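Local structure of purine catabolism protein pucG (Bacillus subtilis, 3ISL) at residues P92-F97 and T121-E126. The protein catalyses the pyridoxal-phosphate-dependent transfer of the amino group of (S)-ureidoglycine to glyoxylate, giving oxalurate and glycine in purine breakdown. Residues are numbered along the deposited sequence; the frame is centred on the assembly and turned at random.
With PLP (pyridoxal-5'-phosphate), chain C.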
ATOM      1  N   PRO A  92     -15.752   7.052 -21.083  1.00 22.09           N
ATOM      2  CA  PRO A  92     -15.198   7.757 -22.233  1.00 23.94           C
ATOM      3  C   PRO A  92     -13.685   7.787 -22.065  1.00 25.28           C
ATOM      4  O   PRO A  92     -13.202   8.329 -21.100  1.00 26.46           O
ATOM      5  CB  PRO A  92     -15.801   9.189 -22.133  1.00 22.22           C
ATOM      6  CG  PRO A  92     -16.786   9.170 -21.000  1.00 23.94           C
ATOM      7  CD  PRO A  92     -16.318   7.973 -20.088  1.00 23.14           C
ATOM      8  N   ILE A  93     -12.969   7.259 -23.049  1.00 26.13           N
ATOM      9  CA  ILE A  93     -11.537   7.046 -23.012  1.00 26.05           C
ATOM     10  C   ILE A  93     -10.783   7.947 -23.983  1.00 25.91           C
ATOM     11  O   ILE A  93     -11.044   7.941 -25.185  1.00 24.10           O
ATOM     12  CB  ILE A  93     -11.271   5.605 -23.373  1.00 26.49           C
ATOM     13  CG1 ILE A  93     -11.827   4.682 -22.264  1.00 24.51           C
ATOM     14  CG2 ILE A  93      -9.737   5.331 -23.568  1.00 25.19           C
ATOM     15  CD1 ILE A  93     -12.075   3.254 -22.843  1.00 23.39           C
ATOM     16  N   TYR A  94      -9.866   8.761 -23.463  1.00 25.90           N
ATOM     17  CA  TYR A  94      -9.081   9.629 -24.371  1.00 27.09           C
ATOM     18  C   TYR A  94      -7.565   9.458 -24.123  1.00 27.60           C
ATOM     19  O   TYR A  94      -6.720  10.197 -24.664  1.00 27.09           O
ATOM     20  CB  TYR A  94      -9.541  11.089 -24.262  1.00 25.78           C
ATOM     21  CG  TYR A  94      -9.448  11.672 -22.870  1.00 28.16           C
ATOM     22  CD1 TYR A  94     -10.429  11.404 -21.893  1.00 27.59           C
ATOM     23  CD2 TYR A  94      -8.346  12.445 -22.506  1.00 25.77           C
ATOM     24  CE1 TYR A  94     -10.304  11.931 -20.643  1.00 26.78           C
ATOM     25  CE2 TYR A  94      -8.215  12.974 -21.266  1.00 26.71           C
ATOM     26  CZ  TYR A  94      -9.181  12.741 -20.342  1.00 26.11           C
ATOM     27  OH  TYR A  94      -8.964  13.262 -19.104  1.00 24.78           O
ATOM     28  N   GLY A  95      -7.225   8.459 -23.311  1.00 27.23           N
ATOM     29  CA  GLY A  95      -5.823   8.102 -23.135  1.00 28.27           C
ATOM     30  C   GLY A  95      -5.642   6.800 -22.400  1.00 27.69           C
ATOM     31  O   GLY A  95      -6.597   6.059 -22.221  1.00 27.80           O
ATOM     32  N   ARG A  96      -4.405   6.522 -21.985  1.00 28.17           N
ATOM     33  CA  ARG A  96      -4.067   5.209 -21.461  1.00 28.13           C
ATOM     34  C   ARG A  96      -4.825   4.846 -20.202  1.00 27.24           C
ATOM     35  O   ARG A  96      -5.196   3.705 -20.025  1.00 26.71           O
ATOM     36  CB  ARG A  96      -2.546   5.064 -21.220  1.00 29.19           C
ATOM     37  CG  ARG A  96      -2.186   3.980 -20.152  1.00 30.91           C
ATOM     38  CD  ARG A  96      -0.880   4.350 -19.353  1.00 42.99           C
ATOM     39  NE  ARG A  96       0.239   4.834 -20.237  1.00 46.31           N
ATOM     40  CZ  ARG A  96       1.088   5.856 -19.982  1.00 46.03           C
ATOM     41  NH1 ARG A  96       1.025   6.580 -18.853  1.00 44.96           N
ATOM     42  NH2 ARG A  96       2.002   6.175 -20.891  1.00 43.64           N
ATOM     43  N   PHE A  97      -5.041   5.796 -19.305  1.00 27.77           N
ATOM     44  CA  PHE A  97      -5.689   5.456 -18.028  1.00 27.91           C
ATOM     45  C   PHE A  97      -7.211   5.187 -18.173  1.00 26.82           C
ATOM     46  O   PHE A  97      -7.795   4.473 -17.356  1.00 27.33           O
ATOM     47  CB  PHE A  97      -5.251   6.457 -16.909  1.00 29.56           C
ATOM     48  CG  PHE A  97      -3.735   6.454 -16.678  1.00 33.17           C
ATOM     49  CD1 PHE A  97      -3.146   5.504 -15.826  1.00 38.03           C
ATOM     50  CD2 PHE A  97      -2.882   7.327 -17.402  1.00 37.41           C
ATOM     51  CE1 PHE A  97      -1.755   5.427 -15.648  1.00 36.69           C
ATOM     52  CE2 PHE A  97      -1.470   7.269 -17.223  1.00 38.52           C
ATOM     53  CZ  PHE A  97      -0.918   6.304 -16.340  1.00 40.01           C
ATOM     54  N   THR A 121      -6.544  14.710 -28.059  1.00 27.61           N
ATOM     55  CA  THR A 121      -7.744  15.539 -28.046  1.00 28.71           C
ATOM     56  C   THR A 121      -8.617  15.073 -26.859  1.00 28.21           C
ATOM     57  O   THR A 121      -8.228  14.112 -26.121  1.00 28.18           O
ATOM     58  CB  THR A 121      -8.551  15.456 -29.403  1.00 29.20           C
ATOM     59  OG1 THR A 121      -9.296  14.239 -29.446  1.00 27.29           O
ATOM     60  CG2 THR A 121      -7.623  15.520 -30.663  1.00 31.44           C
ATOM     61  N   VAL A 122      -9.769  15.724 -26.669  1.00 26.62           N
ATOM     62  CA  VAL A 122     -10.770  15.311 -25.653  1.00 26.35           C
ATOM     63  C   VAL A 122     -12.160  15.256 -26.339  1.00 27.08           C
ATOM     64  O   VAL A 122     -12.311  15.763 -27.424  1.00 26.67           O
ATOM     65  CB  VAL A 122     -10.814  16.254 -24.373  1.00 27.14           C
ATOM     66  CG1 VAL A 122      -9.437  16.349 -23.651  1.00 23.59           C
ATOM     67  CG2 VAL A 122     -11.380  17.683 -24.697  1.00 26.17           C
ATOM     68  N   PHE A 123     -13.167  14.716 -25.660  1.00 26.21           N
ATOM     69  CA  PHE A 123     -14.570  14.744 -26.124  1.00 27.66           C
ATOM     70  C   PHE A 123     -15.247  16.121 -25.999  1.00 27.41           C
ATOM     71  O   PHE A 123     -14.950  16.866 -25.083  1.00 27.48           O
ATOM     72  CB  PHE A 123     -15.394  13.738 -25.310  1.00 27.06           C
ATOM     73  CG  PHE A 123     -14.952  12.305 -25.513  1.00 27.28           C
ATOM     74  CD1 PHE A 123     -15.448  11.567 -26.574  1.00 26.19           C
ATOM     75  CD2 PHE A 123     -14.032  11.720 -24.650  1.00 27.23           C
ATOM     76  CE1 PHE A 123     -15.055  10.226 -26.763  1.00 26.86           C
ATOM     77  CE2 PHE A 123     -13.629  10.393 -24.788  1.00 26.73           C
ATOM     78  CZ  PHE A 123     -14.141   9.632 -25.873  1.00 25.67           C
ATOM     79  N   ASP A 124     -16.161  16.435 -26.915  1.00 27.47           N
ATOM     80  CA  ASP A 124     -17.146  17.465 -26.658  1.00 26.73           C
ATOM     81  C   ASP A 124     -18.058  16.856 -25.589  1.00 25.74           C
ATOM     82  O   ASP A 124     -18.580  15.803 -25.856  1.00 24.44           O
ATOM     83  CB  ASP A 124     -17.982  17.674 -27.915  1.00 27.22           C
ATOM     84  CG  ASP A 124     -18.918  18.826 -27.771  1.00 27.60           C
ATOM     85  OD1 ASP A 124     -19.515  19.001 -26.698  1.00 27.97           O
ATOM     86  OD2 ASP A 124     -19.036  19.597 -28.704  1.00 30.23           O
ATOM     87  N   PRO A 125     -18.277  17.531 -24.410  1.00 25.88           N
ATOM     88  CA  PRO A 125     -19.129  16.920 -23.394  1.00 25.45           C
ATOM     89  C   PRO A 125     -20.538  16.594 -23.892  1.00 24.47           C
ATOM     90  O   PRO A 125     -21.157  15.669 -23.344  1.00 24.41           O
ATOM     91  CB  PRO A 125     -19.202  18.007 -22.262  1.00 24.58           C
ATOM     92  CG  PRO A 125     -17.874  18.758 -22.396  1.00 26.33           C
ATOM     93  CD  PRO A 125     -17.733  18.827 -23.929  1.00 25.41           C
ATOM     94  N   GLU A 126     -21.035  17.331 -24.875  1.00 22.63           N
ATOM     95  CA  GLU A 126     -22.353  17.023 -25.468  1.00 23.91           C
ATOM     96  C   GLU A 126     -22.433  15.626 -26.063  1.00 24.34           C
ATOM     97  O   GLU A 126     -23.510  14.975 -25.953  1.00 25.51           O
ATOM     98  CB  GLU A 126     -22.772  18.074 -26.541  1.00 24.56           C
ATOM     99  CG  GLU A 126     -23.127  19.466 -25.962  1.00 27.15           C
ATOM    100  CD  GLU A 126     -23.614  20.451 -27.027  1.00 30.68           C
ATOM    101  OE1 GLU A 126     -24.542  20.121 -27.813  1.00 24.95           O
ATOM    102  OE2 GLU A 126     -23.048  21.563 -27.077  1.00 34.99           O
TER
HETATM  103  N1  PLP C 419      -4.373   7.172 -13.005  1.00 48.01           N
HETATM  104  C2  PLP C 419      -3.726   8.313 -13.673  1.00 54.08           C
HETATM  105  C2A PLP C 419      -4.403   9.325 -14.381  1.00 53.92           C
HETATM  106  C3  PLP C 419      -2.335   8.480 -13.665  1.00 55.09           C
HETATM  107  O3  PLP C 419      -1.732   9.547 -14.280  1.00 59.85           O
HETATM  108  C4  PLP C 419      -1.494   7.605 -13.015  1.00 54.47           C
HETATM  109  C4A PLP C 419       0.063   7.865 -13.027  1.00 50.93           C
HETATM  110  C5  PLP C 419      -2.061   6.520 -12.359  1.00 55.92           C
HETATM  111  C6  PLP C 419      -3.470   6.269 -12.346  1.00 57.10           C
HETATM  112  C5A PLP C 419      -1.107   5.568 -11.717  1.00 55.45           C
HETATM  113  O4P PLP C 419      -1.421   5.388 -10.417  1.00 57.94           O
HETATM  114  P   PLP C 419      -0.380   4.449  -9.687  1.00 55.59           P
HETATM  115  O1P PLP C 419       0.844   4.160 -10.548  1.00 48.93           O
HETATM  116  O2P PLP C 419      -1.364   3.166  -9.302  1.00 47.17           O
HETATM  117  O3P PLP C 419       0.042   5.154  -8.221  1.00 53.58           O
HETATM  118  O   HOH W   1      -6.054  12.659 -25.267  1.00 20.09           O
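Phe123 reaches Pro92 and Tyr94 with the CE2 corner of its ring: CE2 lies 3.6 Å from Pro92 CB and 4.2 Å from Tyr94 CB. The same CE2 is 3.6 Å from Ile93 O, an oblique approach without a hydrogen bond. In Tyr94, chi1 of 58° sets CG between backbone N and carbonyl carbon, and the ring's CD2 meets Val122 CG1 at 4.2 Å. The tyrosine hydroxyl continues to Val143 O, while His153 packs against the ring. One water ties the two backbones, donating to Tyr94 O at 2.6 Å and to Thr121 O at 2.8 Å. In this class-V aminotransferase, which has the type I fold of PLP enzymes, 92-97 leaves strand 88-93 for helix 96-107. Segment 121-126 follows strand 111-116, outermost within this chain, and runs into helix 125-135, whose Ile128 also touches Pro92 and Phe123. Asp124 N-caps that helix, OD1 accepting from Glu126 N. Beyond Gly95, 92-97 enters the cofactor pocket, where one face of the Phe97 ring lies over the pyridine, CE1 3.4 Å from PLP C4; Arg96 CD lies over the opposite face of the phenyl ring, toward its rim. An alanine at Phe97 would probably leave the pyridine without the phenyl cover and less firmly held.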